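Local coordinates for protein AvmM (PDB 7FE6) that catalyses the macrocyclization step of alchivemycin A biosynthesis, apparently by dehydration followed by a Michael-type addition, at residues 38-52 / 130-144. Residues are numbered along the deposited sequence; the frame is centred on the assembly and turned at random.
With ZHU (Alchivemycin A), chain I.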
ATOM      1  N   GLY A  38      11.788   7.539  20.640  1.00 59.30           N
ATOM      2  CA  GLY A  38      12.270   6.608  21.629  1.00 57.59           C
ATOM      3  C   GLY A  38      11.662   5.236  21.523  1.00 59.48           C
ATOM      4  O   GLY A  38      12.227   4.277  22.061  1.00 60.15           O
ATOM      5  N   GLU A  39      10.533   5.123  20.827  1.00 58.74           N
ATOM      6  CA  GLU A  39       9.743   3.908  20.735  1.00 61.24           C
ATOM      7  C   GLU A  39      10.223   3.066  19.560  1.00 57.81           C
ATOM      8  O   GLU A  39      10.669   3.601  18.542  1.00 57.80           O
ATOM      9  CB  GLU A  39       8.261   4.280  20.582  1.00 64.30           C
ATOM     10  CG  GLU A  39       7.331   3.145  20.136  1.00 66.05           C
ATOM     11  CD  GLU A  39       5.986   3.653  19.587  1.00 71.60           C
ATOM     12  OE1 GLU A  39       5.955   4.381  18.543  1.00 63.05           O
ATOM     13  OE2 GLU A  39       4.960   3.339  20.238  1.00 84.69           O
ATOM     14  N   THR A  40      10.125   1.744  19.705  1.00 54.24           N
ATOM     15  CA  THR A  40      10.507   0.812  18.642  1.00 51.17           C
ATOM     16  C   THR A  40       9.275   0.334  17.875  1.00 52.05           C
ATOM     17  O   THR A  40       8.312  -0.162  18.469  1.00 50.30           O
ATOM     18  CB  THR A  40      11.270  -0.400  19.200  1.00 53.89           C
ATOM     19  OG1 THR A  40      12.510   0.014  19.806  1.00 56.39           O
ATOM     20  CG2 THR A  40      11.566  -1.419  18.091  1.00 49.98           C
ATOM     21  N   ILE A  41       9.315   0.473  16.560  1.00 48.12           N
ATOM     22  CA  ILE A  41       8.288  -0.074  15.696  1.00 44.55           C
ATOM     23  C   ILE A  41       8.917  -1.149  14.821  1.00 49.11           C
ATOM     24  O   ILE A  41      10.117  -1.117  14.510  1.00 47.55           O
ATOM     25  CB  ILE A  41       7.636   1.014  14.825  1.00 45.56           C
ATOM     26  CG1 ILE A  41       8.668   1.542  13.828  1.00 45.06           C
ATOM     27  CG2 ILE A  41       7.038   2.129  15.719  1.00 44.30           C
ATOM     28  CD1 ILE A  41       8.102   2.224  12.654  1.00 41.27           C
ATOM     29  N   GLU A  42       8.088  -2.104  14.415  1.00 46.51           N
ATOM     30  CA  GLU A  42       8.457  -3.102  13.426  1.00 42.32           C
ATOM     31  C   GLU A  42       7.511  -2.958  12.250  1.00 40.35           C
ATOM     32  O   GLU A  42       6.301  -2.865  12.441  1.00 43.13           O
ATOM     33  CB  GLU A  42       8.365  -4.517  13.996  1.00 44.57           C
ATOM     34  CG  GLU A  42       8.750  -5.621  12.997  1.00 41.89           C
ATOM     35  CD  GLU A  42       9.020  -6.971  13.670  1.00 47.12           C
ATOM     36  OE1 GLU A  42       9.323  -6.995  14.900  1.00 41.21           O
ATOM     37  OE2 GLU A  42       8.937  -8.015  12.953  1.00 47.51           O
ATOM     38  N   PHE A  43       8.059  -2.928  11.045  1.00 41.65           N
ATOM     39  CA  PHE A  43       7.282  -2.967   9.814  1.00 41.73           C
ATOM     40  C   PHE A  43       7.971  -3.928   8.850  1.00 40.56           C
ATOM     41  O   PHE A  43       9.020  -4.501   9.149  1.00 39.72           O
ATOM     42  CB  PHE A  43       7.103  -1.575   9.184  1.00 39.10           C
ATOM     43  CG  PHE A  43       8.395  -0.909   8.789  1.00 43.12           C
ATOM     44  CD1 PHE A  43       9.093  -0.117   9.698  1.00 42.71           C
ATOM     45  CD2 PHE A  43       8.937  -1.098   7.519  1.00 42.95           C
ATOM     46  CE1 PHE A  43      10.285   0.487   9.342  1.00 42.27           C
ATOM     47  CE2 PHE A  43      10.118  -0.486   7.159  1.00 43.59           C
ATOM     48  CZ  PHE A  43      10.799   0.309   8.084  1.00 42.81           C
ATOM     49  N   SER A  44       7.336  -4.165   7.714  1.00 37.33           N
ATOM     50  CA  SER A  44       7.941  -4.986   6.696  1.00 40.67           C
ATOM     51  C   SER A  44       7.937  -4.211   5.390  1.00 41.58           C
ATOM     52  O   SER A  44       7.145  -3.290   5.183  1.00 38.99           O
ATOM     53  CB  SER A  44       7.259  -6.367   6.551  1.00 40.99           C
ATOM     54  OG  SER A  44       6.044  -6.324   5.832  1.00 44.01           O
ATOM     55  N   VAL A  45       8.893  -4.548   4.542  1.00 41.50           N
ATOM     56  CA  VAL A  45       9.028  -3.938   3.231  1.00 42.03           C
ATOM     57  C   VAL A  45       9.576  -5.025   2.317  1.00 44.05           C
ATOM     58  O   VAL A  45      10.397  -5.847   2.737  1.00 47.91           O
ATOM     59  CB  VAL A  45       9.924  -2.667   3.296  1.00 43.68           C
ATOM     60  CG1 VAL A  45      11.226  -2.937   4.072  1.00 40.44           C
ATOM     61  CG2 VAL A  45      10.229  -2.089   1.900  1.00 42.79           C
ATOM     62  N   PHE A  46       9.107  -5.056   1.079  1.00 42.78           N
ATOM     63  CA  PHE A  46       9.483  -6.145   0.200  1.00 43.76           C
ATOM     64  C   PHE A  46       9.548  -5.618  -1.223  1.00 47.02           C
ATOM     65  O   PHE A  46       8.764  -4.745  -1.603  1.00 46.17           O
ATOM     66  CB  PHE A  46       8.510  -7.338   0.310  1.00 46.67           C
ATOM     67  CG  PHE A  46       7.060  -6.958   0.592  1.00 45.69           C
ATOM     68  CD1 PHE A  46       6.636  -6.683   1.888  1.00 42.62           C
ATOM     69  CD2 PHE A  46       6.119  -6.934  -0.441  1.00 45.24           C
ATOM     70  CE1 PHE A  46       5.318  -6.337   2.153  1.00 43.74           C
ATOM     71  CE2 PHE A  46       4.787  -6.597  -0.194  1.00 44.94           C
ATOM     72  CZ  PHE A  46       4.377  -6.303   1.111  1.00 44.20           C
ATOM     73  N   TYR A  47      10.493  -6.125  -2.003  1.00 47.71           N
ATOM     74  CA  TYR A  47      10.586  -5.721  -3.399  1.00 49.11           C
ATOM     75  C   TYR A  47      10.247  -6.906  -4.292  1.00 49.26           C
ATOM     76  O   TYR A  47      10.614  -8.046  -3.988  1.00 48.65           O
ATOM     77  CB  TYR A  47      11.963  -5.120  -3.722  1.00 46.48           C
ATOM     78  CG  TYR A  47      13.190  -5.982  -3.470  1.00 50.35           C
ATOM     79  CD1 TYR A  47      13.805  -6.009  -2.206  1.00 49.49           C
ATOM     80  CD2 TYR A  47      13.786  -6.711  -4.511  1.00 50.43           C
ATOM     81  CE1 TYR A  47      14.955  -6.774  -1.968  1.00 50.13           C
ATOM     82  CE2 TYR A  47      14.930  -7.479  -4.291  1.00 53.45           C
ATOM     83  CZ  TYR A  47      15.512  -7.503  -3.011  1.00 54.84           C
ATOM     84  OH  TYR A  47      16.637  -8.252  -2.789  1.00 52.32           O
ATOM     85  N   THR A  48       9.510  -6.629  -5.377  1.00 51.00           N
ATOM     86  CA  THR A  48       8.899  -7.652  -6.219  1.00 50.77           C
ATOM     87  C   THR A  48       9.252  -7.394  -7.674  1.00 52.33           C
ATOM     88  O   THR A  48       9.203  -6.248  -8.136  1.00 50.66           O
ATOM     89  CB  THR A  48       7.372  -7.672  -6.084  1.00 52.88           C
ATOM     90  OG1 THR A  48       6.997  -7.925  -4.725  1.00 54.54           O
ATOM     91  CG2 THR A  48       6.746  -8.738  -7.012  1.00 52.77           C
ATOM     92  N   ASN A  49       9.621  -8.459  -8.394  1.00 51.01           N
ATOM     93  CA  ASN A  49       9.912  -8.324  -9.818  1.00 55.23           C
ATOM     94  C   ASN A  49       8.588  -8.388 -10.571  1.00 60.10           C
ATOM     95  O   ASN A  49       8.034  -9.470 -10.803  1.00 59.88           O
ATOM     96  CB  ASN A  49      10.887  -9.389 -10.304  1.00 57.20           C
ATOM     97  CG  ASN A  49      11.422  -9.090 -11.701  1.00 62.13           C
ATOM     98  OD1 ASN A  49      10.870  -8.260 -12.416  1.00 64.07           O
ATOM     99  ND2 ASN A  49      12.504  -9.759 -12.089  1.00 63.77           N
ATOM    100  N   ARG A  50       8.060  -7.213 -10.918  1.00 60.31           N
ATOM    101  CA  ARG A  50       6.880  -7.088 -11.752  1.00 56.37           C
ATOM    102  C   ARG A  50       7.199  -7.135 -13.238  1.00 59.63           C
ATOM    103  O   ARG A  50       6.277  -7.103 -14.050  1.00 60.55           O
ATOM    104  CB  ARG A  50       6.179  -5.779 -11.431  1.00 52.74           C
ATOM    105  CG  ARG A  50       5.777  -5.634  -9.991  1.00 52.96           C
ATOM    106  CD  ARG A  50       4.541  -6.468  -9.691  1.00 54.33           C
ATOM    107  NE  ARG A  50       3.949  -6.172  -8.396  1.00 52.27           N
ATOM    108  CZ  ARG A  50       3.282  -7.063  -7.670  1.00 53.18           C
ATOM    109  NH1 ARG A  50       3.136  -8.308  -8.111  1.00 53.69           N
ATOM    110  NH2 ARG A  50       2.791  -6.717  -6.491  1.00 54.28           N
ATOM    111  N   GLY A  51       8.472  -7.216 -13.608  1.00 62.42           N
ATOM    112  CA  GLY A  51       8.889  -7.353 -14.986  1.00 65.20           C
ATOM    113  C   GLY A  51       9.163  -8.797 -15.344  1.00 67.78           C
ATOM    114  O   GLY A  51       8.755  -9.728 -14.641  1.00 68.88           O
ATOM    115  N   ARG A  52       9.877  -8.989 -16.448  1.00 68.12           N
ATOM    116  CA  ARG A  52      10.218 -10.330 -16.893  1.00 74.96           C
ATOM    117  C   ARG A  52      11.710 -10.643 -16.895  1.00 74.70           C
ATOM    118  O   ARG A  52      12.063 -11.818 -17.033  1.00 72.33           O
ATOM    119  CB  ARG A  52       9.637 -10.596 -18.290  1.00 80.49           C
ATOM    120  CG  ARG A  52       8.116 -10.533 -18.326  1.00 83.54           C
ATOM    121  CD  ARG A  52       7.531 -11.404 -19.426  1.00 93.30           C
ATOM    122  NE  ARG A  52       6.356 -12.147 -18.968  1.00 97.34           N
ATOM    123  CZ  ARG A  52       6.261 -13.476 -18.940  1.00 94.85           C
ATOM    124  NH1 ARG A  52       5.146 -14.045 -18.489  1.00 91.30           N
ATOM    125  NH2 ARG A  52       7.258 -14.232 -19.399  1.00 90.31           N
ATOM    126  N   LEU A 130      16.601 -12.469  -8.476  1.00 61.71           N
ATOM    127  CA  LEU A 130      15.191 -12.065  -8.371  1.00 61.88           C
ATOM    128  C   LEU A 130      14.407 -12.414  -9.637  1.00 60.78           C
ATOM    129  O   LEU A 130      14.253 -11.577 -10.543  1.00 61.37           O
ATOM    130  CB  LEU A 130      15.063 -10.573  -8.049  1.00 59.76           C
ATOM    131  CG  LEU A 130      13.617 -10.150  -7.697  1.00 57.06           C
ATOM    132  CD1 LEU A 130      13.182 -10.704  -6.332  1.00 52.39           C
ATOM    133  CD2 LEU A 130      13.406  -8.636  -7.769  1.00 52.35           C
ATOM    134  N   PRO A 131      13.857 -13.619  -9.726  1.00 58.62           N
ATOM    135  CA  PRO A 131      13.072 -13.988 -10.912  1.00 61.82           C
ATOM    136  C   PRO A 131      11.731 -13.269 -10.942  1.00 62.45           C
ATOM    137  O   PRO A 131      11.257 -12.727  -9.938  1.00 62.77           O
ATOM    138  CB  PRO A 131      12.884 -15.505 -10.769  1.00 60.15           C
ATOM    139  CG  PRO A 131      13.840 -15.928  -9.668  1.00 59.75           C
ATOM    140  CD  PRO A 131      13.977 -14.732  -8.775  1.00 58.71           C
ATOM    141  N   GLU A 132      11.091 -13.321 -12.114  1.00 61.64           N
ATOM    142  CA  GLU A 132       9.833 -12.615 -12.305  1.00 63.26           C
ATOM    143  C   GLU A 132       8.820 -13.125 -11.297  1.00 63.94           C
ATOM    144  O   GLU A 132       8.833 -14.307 -10.936  1.00 65.91           O
ATOM    145  CB  GLU A 132       9.300 -12.787 -13.737  1.00 69.28           C
ATOM    146  CG  GLU A 132       8.727 -14.164 -14.104  1.00 72.62           C
ATOM    147  CD  GLU A 132       8.062 -14.202 -15.509  1.00 83.41           C
ATOM    148  OE1 GLU A 132       8.067 -15.285 -16.132  1.00 89.85           O
ATOM    149  OE2 GLU A 132       7.505 -13.178 -15.984  1.00 81.18           O
ATOM    150  N   VAL A 133       8.026 -12.193 -10.755  1.00 62.44           N
ATOM    151  CA  VAL A 133       6.935 -12.501  -9.840  1.00 62.84           C
ATOM    152  C   VAL A 133       7.489 -12.796  -8.446  1.00 62.59           C
ATOM    153  O   VAL A 133       6.748 -12.805  -7.457  1.00 60.21           O
ATOM    154  CB  VAL A 133       6.064 -13.653 -10.401  1.00 68.51           C
ATOM    155  CG1 VAL A 133       4.923 -14.011  -9.477  1.00 73.46           C
ATOM    156  CG2 VAL A 133       5.479 -13.265 -11.767  1.00 65.89           C
ATOM    157  N   GLU A 134       8.798 -13.002  -8.334  1.00 60.67           N
ATOM    158  CA  GLU A 134       9.329 -13.300  -7.011  1.00 58.55           C
ATOM    159  C   GLU A 134       9.550 -12.015  -6.206  1.00 52.72           C
ATOM    160  O   GLU A 134       9.598 -10.895  -6.741  1.00 47.91           O
ATOM    161  CB  GLU A 134      10.636 -14.087  -7.114  1.00 58.39           C
ATOM    162  CG  GLU A 134      10.569 -15.399  -7.882  1.00 61.22           C
ATOM    163  CD  GLU A 134       9.785 -16.487  -7.186  1.00 64.56           C
ATOM    164  OE1 GLU A 134       9.523 -16.392  -5.968  1.00 65.51           O
ATOM    165  OE2 GLU A 134       9.458 -17.474  -7.870  1.00 76.07           O
ATOM    166  N   SER A 135       9.761 -12.194  -4.903  1.00 46.47           N
ATOM    167  CA  SER A 135       9.896 -11.037  -4.031  1.00 51.17           C
ATOM    168  C   SER A 135      10.815 -11.372  -2.869  1.00 49.61           C
ATOM    169  O   SER A 135      10.968 -12.542  -2.499  1.00 51.41           O
ATOM    170  CB  SER A 135       8.525 -10.539  -3.524  1.00 47.63           C
ATOM    171  OG  SER A 135       8.052 -11.307  -2.438  1.00 45.09           O
ATOM    172  N   VAL A 136      11.433 -10.319  -2.313  1.00 47.10           N
ATOM    173  CA  VAL A 136      12.322 -10.394  -1.152  1.00 48.42           C
ATOM    174  C   VAL A 136      11.795  -9.428  -0.097  1.00 45.01           C
ATOM    175  O   VAL A 136      11.473  -8.279  -0.412  1.00 43.57           O
ATOM    176  CB  VAL A 136      13.787 -10.045  -1.520  1.00 49.91           C
ATOM    177  CG1 VAL A 136      14.666  -9.932  -0.267  1.00 46.70           C
ATOM    178  CG2 VAL A 136      14.372 -11.062  -2.510  1.00 49.52           C
ATOM    179  N   THR A 137      11.738  -9.877   1.152  1.00 44.25           N
ATOM    180  CA  THR A 137      11.197  -9.081   2.242  1.00 42.01           C
ATOM    181  C   THR A 137      12.297  -8.756   3.237  1.00 44.95           C
ATOM    182  O   THR A 137      13.115  -9.619   3.576  1.00 46.61           O
ATOM    183  CB  THR A 137      10.081  -9.840   2.990  1.00 44.56           C
ATOM    184  OG1 THR A 137       8.917  -9.991   2.166  1.00 45.22           O
ATOM    185  CG2 THR A 137       9.706  -9.149   4.312  1.00 43.63           C
ATOM    186  N   ALA A 138      12.282  -7.523   3.738  1.00 41.91           N
ATOM    187  CA  ALA A 138      13.004  -7.164   4.944  1.00 42.50           C
ATOM    188  C   ALA A 138      11.963  -6.894   6.014  1.00 44.43           C
ATOM    189  O   ALA A 138      11.042  -6.093   5.801  1.00 46.42           O
ATOM    190  CB  ALA A 138      13.905  -5.944   4.727  1.00 45.52           C
ATOM    191  N   HIS A 139      12.072  -7.588   7.137  1.00 42.05           N
ATOM    192  CA  HIS A 139      11.368  -7.178   8.343  1.00 44.68           C
ATOM    193  C   HIS A 139      12.270  -6.172   9.062  1.00 48.63           C
ATOM    194  O   HIS A 139      13.473  -6.409   9.194  1.00 48.64           O
ATOM    195  CB  HIS A 139      11.075  -8.394   9.223  1.00 43.47           C
ATOM    196  CG  HIS A 139      10.219  -9.434   8.567  1.00 47.17           C
ATOM    197  ND1 HIS A 139       8.858  -9.534   8.797  1.00 44.54           N
ATOM    198  CD2 HIS A 139      10.524 -10.404   7.667  1.00 44.60           C
ATOM    199  CE1 HIS A 139       8.370 -10.538   8.085  1.00 44.82           C
ATOM    200  NE2 HIS A 139       9.360 -11.084   7.393  1.00 42.64           N
ATOM    201  N   VAL A 140      11.721  -5.036   9.484  1.00 44.17           N
ATOM    202  CA  VAL A 140      12.562  -3.924   9.924  1.00 45.91           C
ATOM    203  C   VAL A 140      12.113  -3.437  11.299  1.00 45.63           C
ATOM    204  O   VAL A 140      10.934  -3.125  11.496  1.00 44.52           O
ATOM    205  CB  VAL A 140      12.522  -2.755   8.922  1.00 45.00           C
ATOM    206  CG1 VAL A 140      13.512  -1.703   9.341  1.00 48.10           C
ATOM    207  CG2 VAL A 140      12.802  -3.215   7.547  1.00 43.39           C
ATOM    208  N   ARG A 141      13.059  -3.310  12.226  1.00 44.87           N
ATOM    209  CA  ARG A 141      12.802  -2.732  13.536  1.00 44.20           C
ATOM    210  C   ARG A 141      13.540  -1.402  13.639  1.00 51.30           C
ATOM    211  O   ARG A 141      14.773  -1.345  13.472  1.00 50.64           O
ATOM    212  CB  ARG A 141      13.218  -3.681  14.654  1.00 42.93           C
ATOM    213  CG  ARG A 141      12.294  -4.861  14.844  1.00 44.02           C
ATOM    214  CD  ARG A 141      12.923  -5.950  15.718  1.00 42.89           C
ATOM    215  NE  ARG A 141      12.027  -7.078  15.891  1.00 43.27           N
ATOM    216  CZ  ARG A 141      12.395  -8.297  16.279  1.00 48.63           C
ATOM    217  NH1 ARG A 141      13.672  -8.586  16.528  1.00 48.74           N
ATOM    218  NH2 ARG A 141      11.477  -9.256  16.384  1.00 49.67           N
ATOM    219  N   LEU A 142      12.783  -0.344  13.946  1.00 47.51           N
ATOM    220  CA  LEU A 142      13.270   1.019  13.852  1.00 46.51           C
ATOM    221  C   LEU A 142      12.866   1.784  15.096  1.00 50.36           C
ATOM    222  O   LEU A 142      11.740   1.642  15.589  1.00 50.37           O
ATOM    223  CB  LEU A 142      12.715   1.723  12.624  1.00 46.82           C
ATOM    224  CG  LEU A 142      13.101   3.184  12.433  1.00 48.69           C
ATOM    225  CD1 LEU A 142      14.607   3.328  12.331  1.00 51.25           C
ATOM    226  CD2 LEU A 142      12.419   3.734  11.201  1.00 45.41           C
ATOM    227  N   ALA A 143      13.805   2.579  15.603  1.00 50.46           N
ATOM    228  CA  ALA A 143      13.579   3.432  16.757  1.00 52.78           C
ATOM    229  C   ALA A 143      14.441   4.673  16.599  1.00 55.21           C
ATOM    230  O   ALA A 143      15.646   4.563  16.355  1.00 57.48           O
ATOM    231  CB  ALA A 143      13.912   2.694  18.063  1.00 53.68           C
ATOM    232  N   PHE A 144      13.834   5.844  16.731  1.00 56.39           N
ATOM    233  CA  PHE A 144      14.604   7.073  16.806  1.00 56.23           C
ATOM    234  C   PHE A 144      14.872   7.406  18.258  1.00 60.61           C
ATOM    235  O   PHE A 144      14.063   7.104  19.139  1.00 61.85           O
ATOM    236  CB  PHE A 144      13.880   8.225  16.132  1.00 55.64           C
ATOM    237  CG  PHE A 144      13.717   8.038  14.666  1.00 59.96           C
ATOM    238  CD1 PHE A 144      14.705   8.479  13.784  1.00 59.62           C
ATOM    239  CD2 PHE A 144      12.600   7.394  14.158  1.00 50.86           C
ATOM    240  CE1 PHE A 144      14.556   8.297  12.415  1.00 58.15           C
ATOM    241  CE2 PHE A 144      12.451   7.208  12.795  1.00 50.11           C
ATOM    242  CZ  PHE A 144      13.423   7.659  11.925  1.00 53.34           C
TER
HETATM  243  C1  ZHU I 201       3.118 -10.567  -4.914  1.00 49.78           C
HETATM  244  C11 ZHU I 201       3.210 -18.354  -2.821  1.00 64.83           C
HETATM  245  C12 ZHU I 201       2.432 -17.132  -2.330  1.00 62.81           C
HETATM  246  C14 ZHU I 201       0.724 -18.324  -3.702  1.00 63.48           C
HETATM  247  C15 ZHU I 201      -0.225 -18.416  -4.645  1.00 61.66           C
HETATM  248  C17 ZHU I 201      -2.004 -20.072  -5.228  1.00 56.09           C
HETATM  249  C19 ZHU I 201      -2.255 -19.917  -7.634  1.00 62.55           C
HETATM  250  C2  ZHU I 201       3.816 -11.878  -4.647  1.00 56.47           C
HETATM  251  C21 ZHU I 201      -1.796 -18.795  -9.810  1.00 64.22           C
HETATM  252  C22 ZHU I 201      -0.441 -19.488  -9.857  1.00 72.45           C
HETATM  253  C24 ZHU I 201      -0.860 -20.552  -7.578  1.00 71.27           C
HETATM  254  C25 ZHU I 201       0.083 -19.744  -6.643  1.00 67.45           C
HETATM  255  C27 ZHU I 201       2.728 -19.454  -6.549  1.00 71.02           C
HETATM  256  C28 ZHU I 201       0.833 -21.549  -9.243  1.00 72.89           C
HETATM  257  C29 ZHU I 201      -1.728 -17.492 -10.595  1.00 60.78           C
HETATM  258  C31 ZHU I 201       3.928 -12.029  -7.022  1.00 61.51           C
HETATM  259  C35 ZHU I 201       7.053 -18.578  -2.877  1.00 72.22           C
HETATM  260  C38 ZHU I 201       5.198 -18.863  -6.739  1.00 76.07           C
HETATM  261  C5  ZHU I 201       4.341 -15.246  -5.942  1.00 66.12           C
HETATM  262  C7  ZHU I 201       6.180 -16.759  -5.295  1.00 69.16           C
HETATM  263  C9  ZHU I 201       5.624 -18.261  -3.324  1.00 70.94           C
HETATM  264  N33 ZHU I 201       4.322 -17.714  -6.502  1.00 68.90           N
HETATM  265  O32 ZHU I 201       5.925 -13.869  -4.770  1.00 57.37           O
HETATM  266  O34 ZHU I 201       5.986 -15.888  -2.994  1.00 65.05           O
HETATM  267  O36 ZHU I 201       1.617 -21.505  -6.307  1.00 72.92           O
HETATM  268  O40 ZHU I 201       4.442 -21.329  -6.976  1.00 74.62           O
HETATM  269  O41 ZHU I 201       1.990 -17.131  -6.150  1.00 76.09           O
HETATM  270  O   HOH W   1      11.083   6.086  17.349  1.00 53.26           O
HETATM  271  O   HOH W   2       7.405  -7.714  10.460  1.00 41.89           O
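Phe43 and Tyr47 both hold CG between the backbone N and the carbonyl carbon (chi1 61° and 58°), which lays each ring beside its partner on the neighbouring strand, Val140 and Val136. Strands 40-49 and 135-144 are antiparallel neighbours inside one sheet of a two-sheet beta sandwich, and Phe43–Val140, Val45–Ala138 and Tyr47–Val136 are hydrogen-bonded pairs on the face turned to the other sheet. The ring geometry supports CH-pi contact: Val140 CB lies over one face of the Phe43 ring, 3.8 Å from its centroid and 21° off the ring normal, and Val136 CB sits likewise over Tyr47, 3.8 Å from that centroid. Leu130 CD2 closes on the Tyr47 ring at its edge, 3.8 Å from Tyr47 CD2, while the Tyr47 hydroxyl bonds to Thr58 of the opposing sheet.

The other face, with Glu42, Ser135, Thr137 and His139, is turned to a second subunit. There, in a salt bridge, Arg141 NE donates a nearly straight bond to Glu42 OE1 at 2.9 Å; the oxygen lies in the guanidinium plane but is met from above its own carboxylate plane. Glu42 OE2 forms a salt bridge with Arg188 of the second subunit and also takes a bond from a water hydrogen-bonded to His139 ND1, so both carboxylate oxygens are engaged.

At the far end a type II turn from Pro131 to Glu134 brings Val133 and Glu134 to alchivemycin A, with Val133 CG1 3.3 Å from C31 of the ligand. Asn49 joins this turn to the end of strand 40-49: its backbone N bonds Glu134 O and its carbonyl O takes Val133 N at 2.7 Å. Its OD1 accepts from Gly51 N in an Asx turn that shapes the chain beyond it. The amide's other end, ND2, donates to both Tyr53 O and Leu130 O, reaching the latter at 3.0 Å within the amide plane.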